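Local structure of capsid polyprotein VP90 (Turkey astrovirus 2, 3TS3) at residues E139-I144 / F157-D162; P40-S45 / N78-T83; V26-T31 / T113-Q118. The protein forms the capsid of the virus, probably self-assembling into an icosahedral shell, and this chain is its projection domain, the capsid spike. One frame throughout, in Å; residues are numbered along the deposited sequence.

Contact 1: residues E139-I144 / F157-D162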
loop_
_atom_site.group_PDB
_atom_site.type_symbol
_atom_site.label_atom_id
_atom_site.label_comp_id
_atom_site.label_asym_id
_atom_site.label_seq_id
_atom_site.Cartn_x
_atom_site.Cartn_y
_atom_site.Cartn_z
ATOM N N GLU C 139 -6.853 16.365 23.764
ATOM C CA GLU C 139 -7.949 17.015 23.090
ATOM C C GLU C 139 -7.335 18.000 22.110
ATOM O O GLU C 139 -6.405 18.725 22.439
ATOM C CB GLU C 139 -8.847 17.733 24.106
ATOM C CG GLU C 139 -10.080 18.357 23.493
ATOM C CD GLU C 139 -10.932 19.120 24.494
ATOM O OE1 GLU C 139 -10.477 19.340 25.630
ATOM O OE2 GLU C 139 -12.050 19.525 24.125
ATOM N N GLY C 140 -7.872 18.019 20.899
ATOM C CA GLY C 140 -7.372 18.874 19.847
ATOM C C GLY C 140 -6.332 18.252 18.930
ATOM O O GLY C 140 -5.969 18.862 17.947
ATOM N N ASP C 141 -5.877 17.040 19.232
ATOM C CA ASP C 141 -4.915 16.374 18.354
ATOM C C ASP C 141 -5.580 16.136 17.014
ATOM O O ASP C 141 -6.757 15.850 16.962
ATOM C CB ASP C 141 -4.476 15.027 18.935
ATOM C CG ASP C 141 -3.369 15.164 19.965
ATOM O OD1 ASP C 141 -2.821 16.264 20.110
ATOM O OD2 ASP C 141 -3.059 14.158 20.614
ATOM N N PRO C 142 -4.825 16.230 15.929
ATOM C CA PRO C 142 -5.438 16.024 14.620
ATOM C C PRO C 142 -6.019 14.622 14.491
ATOM O O PRO C 142 -5.404 13.669 14.930
ATOM C CB PRO C 142 -4.258 16.180 13.664
ATOM C CG PRO C 142 -3.356 17.164 14.346
ATOM C CD PRO C 142 -3.502 16.877 15.827
ATOM N N VAL C 143 -7.210 14.526 13.914
ATOM C CA VAL C 143 -7.812 13.244 13.602
ATOM C C VAL C 143 -8.370 13.263 12.183
ATOM O O VAL C 143 -8.915 14.263 11.740
ATOM C CB VAL C 143 -8.877 12.809 14.636
ATOM C CG1 VAL C 143 -10.016 13.801 14.721
ATOM C CG2 VAL C 143 -9.392 11.421 14.312
ATOM N N ILE C 144 -8.187 12.162 11.468
ATOM C CA ILE C 144 -8.671 12.068 10.101
ATOM C C ILE C 144 -9.498 10.807 9.888
ATOM O O ILE C 144 -9.066 9.721 10.215
ATOM C CB ILE C 144 -7.507 12.088 9.089
ATOM C CG1 ILE C 144 -6.719 13.395 9.202
ATOM C CG2 ILE C 144 -8.022 11.886 7.669
ATOM C CD1 ILE C 144 -5.391 13.376 8.461
ATOM N N PHE C 157 -4.607 9.446 13.586
ATOM C CA PHE C 157 -4.381 10.518 14.535
ATOM C C PHE C 157 -2.943 10.991 14.428
ATOM O O PHE C 157 -2.067 10.251 14.014
ATOM C CB PHE C 157 -4.550 10.027 15.978
ATOM C CG PHE C 157 -5.933 9.563 16.343
ATOM C CD1 PHE C 157 -6.922 10.470 16.673
ATOM C CD2 PHE C 157 -6.217 8.217 16.440
ATOM C CE1 PHE C 157 -8.179 10.039 17.037
ATOM C CE2 PHE C 157 -7.466 7.785 16.808
ATOM C CZ PHE C 157 -8.447 8.698 17.104
ATOM N N TYR C 158 -2.711 12.235 14.823
ATOM C CA TYR C 158 -1.363 12.705 15.043
ATOM C C TYR C 158 -1.296 12.989 16.538
ATOM O O TYR C 158 -1.927 13.922 17.021
ATOM C CB TYR C 158 -1.059 13.957 14.227
ATOM C CG TYR C 158 0.377 14.430 14.347
ATOM C CD1 TYR C 158 1.420 13.630 13.944
ATOM C CD2 TYR C 158 0.673 15.677 14.849
ATOM C CE1 TYR C 158 2.723 14.047 14.052
ATOM C CE2 TYR C 158 1.974 16.106 14.958
ATOM C CZ TYR C 158 3.000 15.289 14.555
ATOM O OH TYR C 158 4.304 15.712 14.661
ATOM N N ARG C 159 -0.524 12.182 17.262
ATOM C CA ARG C 159 -0.376 12.385 18.698
ATOM C C ARG C 159 0.765 13.370 18.876
ATOM O O ARG C 159 1.929 13.012 18.839
ATOM C CB ARG C 159 -0.073 11.067 19.413
ATOM C CG ARG C 159 -0.048 11.179 20.938
ATOM C CD ARG C 159 0.565 9.958 21.621
ATOM N NE ARG C 159 -0.240 8.751 21.484
ATOM C CZ ARG C 159 0.225 7.573 21.089
ATOM N NH1 ARG C 159 1.502 7.423 20.771
ATOM N NH2 ARG C 159 -0.599 6.543 21.009
ATOM N N THR C 160 0.398 14.622 19.090
ATOM C CA THR C 160 1.339 15.728 19.130
ATOM C C THR C 160 2.387 15.585 20.222
ATOM O O THR C 160 3.512 16.011 20.045
ATOM C CB THR C 160 0.620 17.083 19.275
ATOM O OG1 THR C 160 -0.100 17.117 20.505
ATOM C CG2 THR C 160 -0.357 17.285 18.143
ATOM N N SER C 161 2.025 14.963 21.335
ATOM C CA SER C 161 2.942 14.862 22.461
ATOM C C SER C 161 4.223 14.120 22.106
ATOM O O SER C 161 5.287 14.479 22.582
ATOM C CB SER C 161 2.269 14.191 23.658
ATOM O OG SER C 161 1.858 12.871 23.353
ATOM N N ASP C 162 4.119 13.061 21.313
ATOM C CA ASP C 162 5.313 12.347 20.871
ATOM C C ASP C 162 5.531 12.354 19.347
ATOM O O ASP C 162 6.336 11.596 18.838
ATOM C CB ASP C 162 5.375 10.930 21.444
ATOM C CG ASP C 162 4.203 10.088 21.032
ATOM O OD1 ASP C 162 3.407 10.575 20.223
ATOM O OD2 ASP C 162 4.083 8.948 21.512
HETATM O O HOH W 1 -0.885 14.578 22.263
#

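Contact 2: residues P40-S45 / N78-T83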
loop_
_atom_site.group_PDB
_atom_site.type_symbol
_atom_site.label_atom_id
_atom_site.label_comp_id
_atom_site.label_asym_id
_atom_site.label_seq_id
_atom_site.Cartn_x
_atom_site.Cartn_y
_atom_site.Cartn_z
ATOM N N PRO C 40 3.206 -0.536 9.265
ATOM C CA PRO C 40 2.988 -0.007 10.611
ATOM C C PRO C 40 3.867 -0.721 11.623
ATOM O O PRO C 40 4.308 -1.825 11.383
ATOM C CB PRO C 40 1.512 -0.323 10.892
ATOM C CG PRO C 40 0.923 -0.697 9.561
ATOM C CD PRO C 40 2.053 -1.319 8.802
ATOM N N ALA C 41 4.100 -0.074 12.752
ATOM C CA ALA C 41 4.854 -0.694 13.822
ATOM C C ALA C 41 3.930 -0.906 15.010
ATOM O O ALA C 41 3.075 -0.081 15.290
ATOM C CB ALA C 41 6.046 0.154 14.209
ATOM N N ALA C 42 4.109 -2.038 15.672
ATOM C CA ALA C 42 3.299 -2.406 16.822
ATOM C C ALA C 42 4.162 -2.688 18.036
ATOM O O ALA C 42 5.305 -3.097 17.915
ATOM C CB ALA C 42 2.455 -3.631 16.508
ATOM N N THR C 43 3.567 -2.491 19.203
ATOM C CA THR C 43 4.179 -2.804 20.475
ATOM C C THR C 43 3.180 -3.633 21.257
ATOM O O THR C 43 2.096 -3.940 20.783
ATOM C CB THR C 43 4.533 -1.570 21.307
ATOM O OG1 THR C 43 3.332 -0.905 21.710
ATOM C CG2 THR C 43 5.419 -0.623 20.524
ATOM N N THR C 44 3.575 -3.980 22.470
ATOM C CA THR C 44 2.751 -4.780 23.350
ATOM C C THR C 44 1.477 -4.044 23.732
ATOM O O THR C 44 0.537 -4.653 24.207
ATOM C CB THR C 44 3.526 -5.218 24.600
ATOM O OG1 THR C 44 4.237 -4.099 25.138
ATOM C CG2 THR C 44 4.512 -6.303 24.232
ATOM N N SER C 45 1.457 -2.733 23.545
ATOM C CA SER C 45 0.271 -1.957 23.860
ATOM C C SER C 45 -0.685 -1.800 22.677
ATOM O O SER C 45 -1.765 -1.270 22.829
ATOM C CB SER C 45 0.666 -0.578 24.382
ATOM O OG SER C 45 1.392 -0.690 25.582
ATOM N N ASN C 78 -6.790 -2.021 17.406
ATOM C CA ASN C 78 -5.384 -1.899 17.101
ATOM C C ASN C 78 -4.909 -0.461 17.051
ATOM O O ASN C 78 -5.460 0.343 16.339
ATOM C CB ASN C 78 -5.128 -2.585 15.760
ATOM C CG ASN C 78 -5.632 -4.011 15.745
ATOM O OD1 ASN C 78 -4.959 -4.908 16.206
ATOM N ND2 ASN C 78 -6.827 -4.217 15.224
ATOM N N ILE C 79 -3.877 -0.164 17.830
ATOM C CA ILE C 79 -3.256 1.144 17.824
ATOM C C ILE C 79 -1.860 0.943 17.242
ATOM O O ILE C 79 -0.960 0.471 17.926
ATOM C CB ILE C 79 -3.149 1.687 19.261
ATOM C CG1 ILE C 79 -4.516 1.652 19.943
ATOM C CG2 ILE C 79 -2.604 3.095 19.267
ATOM C CD1 ILE C 79 -4.479 1.922 21.430
ATOM N N LEU C 80 -1.687 1.325 15.981
ATOM C CA LEU C 80 -0.421 1.115 15.286
ATOM C C LEU C 80 0.262 2.431 14.926
ATOM O O LEU C 80 -0.391 3.432 14.701
ATOM C CB LEU C 80 -0.627 0.264 14.032
ATOM C CG LEU C 80 -1.212 -1.131 14.234
ATOM C CD1 LEU C 80 -1.113 -1.897 12.925
ATOM C CD2 LEU C 80 -0.474 -1.864 15.333
ATOM N N ASP C 81 1.586 2.402 14.877
ATOM C CA ASP C 81 2.386 3.583 14.586
ATOM C C ASP C 81 2.844 3.525 13.128
ATOM O O ASP C 81 3.472 2.570 12.720
ATOM C CB ASP C 81 3.602 3.574 15.521
ATOM C CG ASP C 81 4.581 4.695 15.241
ATOM O OD1 ASP C 81 4.197 5.706 14.654
ATOM O OD2 ASP C 81 5.744 4.544 15.646
ATOM N N VAL C 82 2.490 4.533 12.337
ATOM C CA VAL C 82 2.904 4.573 10.940
ATOM C C VAL C 82 3.938 5.666 10.675
ATOM O O VAL C 82 4.230 5.982 9.545
ATOM C CB VAL C 82 1.701 4.705 9.982
ATOM C CG1 VAL C 82 0.851 3.445 10.036
ATOM C CG2 VAL C 82 0.876 5.941 10.319
ATOM N N THR C 83 4.502 6.218 11.737
ATOM C CA THR C 83 5.420 7.336 11.586
ATOM C C THR C 83 6.694 7.062 10.791
ATOM O O THR C 83 7.084 7.861 9.958
ATOM C CB THR C 83 5.858 7.855 12.972
ATOM O OG1 THR C 83 4.708 8.016 13.809
ATOM C CG2 THR C 83 6.578 9.180 12.847
#

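Contact 3: residues V26-T31 / T113-Q118. With SO4 (sulfate ion), chain I.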
loop_
_atom_site.group_PDB
_atom_site.type_symbol
_atom_site.label_atom_id
_atom_site.label_comp_id
_atom_site.label_asym_id
_atom_site.label_seq_id
_atom_site.Cartn_x
_atom_site.Cartn_y
_atom_site.Cartn_z
ATOM N N VAL C 26 -5.133 20.465 -3.805
ATOM C CA VAL C 26 -6.239 19.575 -4.087
ATOM C C VAL C 26 -6.999 19.477 -2.774
ATOM O O VAL C 26 -6.445 19.089 -1.770
ATOM C CB VAL C 26 -5.749 18.190 -4.541
ATOM C CG1 VAL C 26 -6.921 17.220 -4.690
ATOM C CG2 VAL C 26 -5.012 18.314 -5.860
ATOM N N SER C 27 -8.269 19.846 -2.778
ATOM C CA SER C 27 -9.029 19.848 -1.536
ATOM C C SER C 27 -9.230 18.457 -0.962
ATOM O O SER C 27 -9.396 17.503 -1.697
ATOM C CB SER C 27 -10.388 20.515 -1.721
ATOM O OG SER C 27 -11.134 20.423 -0.525
ATOM N N THR C 28 -9.249 18.379 0.363
ATOM C CA THR C 28 -9.430 17.118 1.074
ATOM C C THR C 28 -10.890 16.826 1.422
ATOM O O THR C 28 -11.169 15.922 2.181
ATOM C CB THR C 28 -8.563 17.023 2.346
ATOM O OG1 THR C 28 -8.856 18.111 3.229
ATOM C CG2 THR C 28 -7.089 17.046 1.984
ATOM N N THR C 29 -11.812 17.604 0.866
ATOM C CA THR C 29 -13.227 17.368 1.111
ATOM C C THR C 29 -13.709 16.026 0.585
ATOM O O THR C 29 -14.504 15.365 1.236
ATOM C CB THR C 29 -14.108 18.428 0.459
ATOM O OG1 THR C 29 -13.774 19.709 0.976
ATOM C CG2 THR C 29 -15.560 18.142 0.769
ATOM N N GLU C 30 -13.258 15.646 -0.604
ATOM C CA GLU C 30 -13.680 14.386 -1.201
ATOM C C GLU C 30 -12.989 13.159 -0.640
ATOM O O GLU C 30 -11.816 13.184 -0.286
ATOM C CB GLU C 30 -13.450 14.335 -2.718
ATOM C CG GLU C 30 -13.670 15.578 -3.524
ATOM C CD GLU C 30 -12.869 15.519 -4.824
ATOM O OE1 GLU C 30 -12.822 14.436 -5.454
ATOM O OE2 GLU C 30 -12.262 16.540 -5.204
ATOM N N THR C 31 -13.724 12.064 -0.659
ATOM C CA THR C 31 -13.195 10.767 -0.345
ATOM C C THR C 31 -12.143 10.397 -1.386
ATOM O O THR C 31 -12.261 10.736 -2.553
ATOM C CB THR C 31 -14.323 9.723 -0.414
ATOM O OG1 THR C 31 -15.060 9.727 0.813
ATOM C CG2 THR C 31 -13.775 8.336 -0.684
ATOM N N THR C 113 -7.972 23.963 8.818
ATOM C CA THR C 113 -8.799 24.458 7.730
ATOM C C THR C 113 -9.079 23.382 6.665
ATOM O O THR C 113 -10.080 23.445 5.977
ATOM C CB THR C 113 -8.288 25.779 7.136
ATOM O OG1 THR C 113 -7.142 25.533 6.328
ATOM C CG2 THR C 113 -7.931 26.743 8.250
ATOM N N GLU C 114 -8.201 22.388 6.540
ATOM C CA GLU C 114 -8.465 21.299 5.602
ATOM C C GLU C 114 -9.675 20.521 6.095
ATOM O O GLU C 114 -9.740 20.151 7.254
ATOM C CB GLU C 114 -7.268 20.344 5.512
ATOM C CG GLU C 114 -6.110 20.836 4.686
ATOM C CD GLU C 114 -6.396 20.864 3.196
ATOM O OE1 GLU C 114 -7.437 20.336 2.758
ATOM O OE2 GLU C 114 -5.550 21.411 2.474
ATOM N N PRO C 115 -10.601 20.217 5.199
ATOM C CA PRO C 115 -11.829 19.522 5.582
ATOM C C PRO C 115 -11.544 18.157 6.202
ATOM O O PRO C 115 -12.239 17.750 7.114
ATOM C CB PRO C 115 -12.562 19.379 4.255
ATOM C CG PRO C 115 -12.146 20.590 3.494
ATOM C CD PRO C 115 -10.707 20.810 3.855
ATOM N N ALA C 116 -10.518 17.474 5.717
ATOM C CA ALA C 116 -10.171 16.155 6.239
ATOM C C ALA C 116 -9.751 16.166 7.703
ATOM O O ALA C 116 -9.952 15.198 8.413
ATOM C CB ALA C 116 -9.103 15.480 5.386
ATOM N N ILE C 117 -9.139 17.257 8.142
ATOM C CA ILE C 117 -8.556 17.281 9.467
ATOM C C ILE C 117 -9.477 17.878 10.509
ATOM O O ILE C 117 -9.958 18.983 10.361
ATOM C CB ILE C 117 -7.220 18.050 9.490
ATOM C CG1 ILE C 117 -6.292 17.568 8.375
ATOM C CG2 ILE C 117 -6.567 17.933 10.866
ATOM C CD1 ILE C 117 -5.047 18.411 8.242
ATOM N N GLN C 118 -9.674 17.131 11.581
ATOM C CA GLN C 118 -10.531 17.561 12.674
ATOM C C GLN C 118 -9.755 17.535 13.984
ATOM O O GLN C 118 -8.645 17.032 14.040
ATOM C CB GLN C 118 -11.789 16.696 12.779
ATOM C CG GLN C 118 -12.584 16.590 11.489
ATOM C CD GLN C 118 -13.311 17.870 11.113
ATOM O OE1 GLN C 118 -13.437 18.785 11.911
ATOM N NE2 GLN C 118 -13.805 17.923 9.894
HETATM S S SO4 I . -12.167 23.650 0.331
HETATM O O1 SO4 I . -13.181 24.564 0.866
HETATM O O2 SO4 I . -11.283 23.222 1.406
HETATM O O3 SO4 I . -12.845 22.499 -0.257
HETATM O O4 SO4 I . -11.401 24.330 -0.712
HETATM O O HOH W 2 -4.714 19.806 0.327
#

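Contact 1: residues E139-I144 / F157-D162
P142 and Y158 carry the backbone link of this contact. Y158 N donates to P142 O at 3.1 Å with an N-H...O angle of 161°. The same oxygen takes a CA-H...O contact from F157 CA at 3.3 Å, so one carbonyl meets two neighbouring residues of the other strand. V143 and F157 form an antiparallel non-hydrogen-bonded pair.

Two apolar pairs lie on the two faces of the strands. On one face V143 and F157 run side by side and point the same way. V143 CG2 comes within 3.3 Å of F157 CE1, oblique to the ring. With F157 CG anti to the carbonyl carbon (chi1 -64°), the ring lies alongside V143. On the other face P142 CB packs against Y158 CB at 3.9 Å, and P142 CG meets the tyrosine ring at its edge.

Polar bonds close the end of the pair. T160 OG1 donates to D141 OD1 at 2.9 Å. It arrives on the syn side, 28° out of the carboxylate plane. T160 CG2 turns to P142 CD. A water donates to D141 OD2 at 2.8 Å and accepts from S161 N, and A138 N also bonds to OD2. Both carboxylate oxygens of this buried aspartate are therefore held. Behind T160 the chain turns back, and R159 NH1 makes a salt bridge with D162 OD2 at 3.1 Å. R159 NH2 reaches L135 O at the end of helix 129-135.

The contact is the open end of the beta hairpin of strands 142-148 and 153-159. Strand 117-119 pairs with the outer side of 142-148, and strand 164-171 with that of 153-159. V143 and F157 both pack on I57 of strand 56-59.

Contact 2: residues P40-S45 / N78-T83
A single antiparallel beta bridge between A41 and D81 joins a loop to the end of strand 76-81. It is a hydrogen-bonded pair. A41 N donates to D81 O at 2.7 Å, and D81 N returns a bond to A41 O at 2.9 Å with an N-H...O angle of 175°. Both donors lie in the plane of the carbonyl they meet. P40 CA adds a CA-H...O contact to D81 O.

L80 spreads its two methyl groups under the loop. Its CG is set anti to the carbonyl carbon (chi1 -60°), and from there the methyls reach P40 and A42. CD1 touches P40 CB at 3.7 Å, and CD2 touches A42 CB at 3.6 Å. V82 CG1, two residues further on, reaches P40 CB at 3.9 Å.

D81 OD1 accepts twice from T83. T83 OG1 donates to the syn lone pair of D81 OD1, and T83 N comes to the same oxygen from above the carboxylate plane, 3.0 Å away. The second bond makes an Asx turn where the strand ends. In the loop, S45 N bonds to T43 OG1 at 3.2 Å in an ST turn.

The second subunit lies over the loop: P40 packs on its T205, A41 on its Q207 and A42 on its F208. P40 and A42 also make backbone hydrogen bonds to it. The pattern is that of an isolated beta bridge, here placed at the dimer interface of the spike.

Contact 3: residues V26-T31 / T113-Q118
T28 OG1 is gripped from two sides by the turn that holds E114 and A116. It donates to E114 OE1 at 2.7 Å and accepts from A116 N at 3.1 Å, with an N-H...O angle of 163°. It meets OE1 on the anti side, 27° out of the carboxylate plane. With OG1 between the backbone N and the carbonyl carbon (chi1 58°), the hydroxyl faces the turn, and CG2 lies beside E114 OE1. The T28 and E114 side chains cross at about a right angle. Packing around the hydroxyl is close: T28 CB and A116 CB are only 3.5 Å apart. Beside it, T29 OG1 meets P115 CG at 3.1 Å.

The next shell fixes these groups. E114 to I117 is a type I beta turn, closed by I117 N to E114 O. The E114 chain is bent, and its other oxygen OE2 makes a salt bridge with R25 NE. Water also lies 2.8 Å from both E114 OE2 and V26 O. On the loop, S27 OG accepts from T29 N in an ST turn. The same hydroxyl donates to sulfate O3 at 2.7 Å. T29 OG1 adds a weak bond to O3, and R25 NH2 also binds the ion. The sulfate probably comes from the crystallisation liquor.

The loop of 26-31 leads into strand 34-37, where F34 packs on both T28 and A116. T31 touches F199 and H202 of helix 196-202. The turn runs into strand 117-119, which pairs with strand 142-148 through Q118 and V143.

All three contacts reach the large antiparallel sheet of the projection domain, two of them with a loop as one partner. Along the chain, contact 3 closes around contact 2, and contact 1 follows both. Contacts 1 and 3 have centres about 16 Å apart and touch, because strands 117-119 and 142-148 are neighbours. The centres of contacts 1 and 2 are about 15 Å apart. Strand 164-171 lies between them, paired with 153-159 and with 76-81. Contacts 2 and 3 are about 25 Å apart by centres, on opposite sides of the chain's centre. Contacts 1 and 3 thus adjoin within the sheet, while contact 2 ties in a loop that faces the second subunit. Of the three, contact 2 alone meets that subunit.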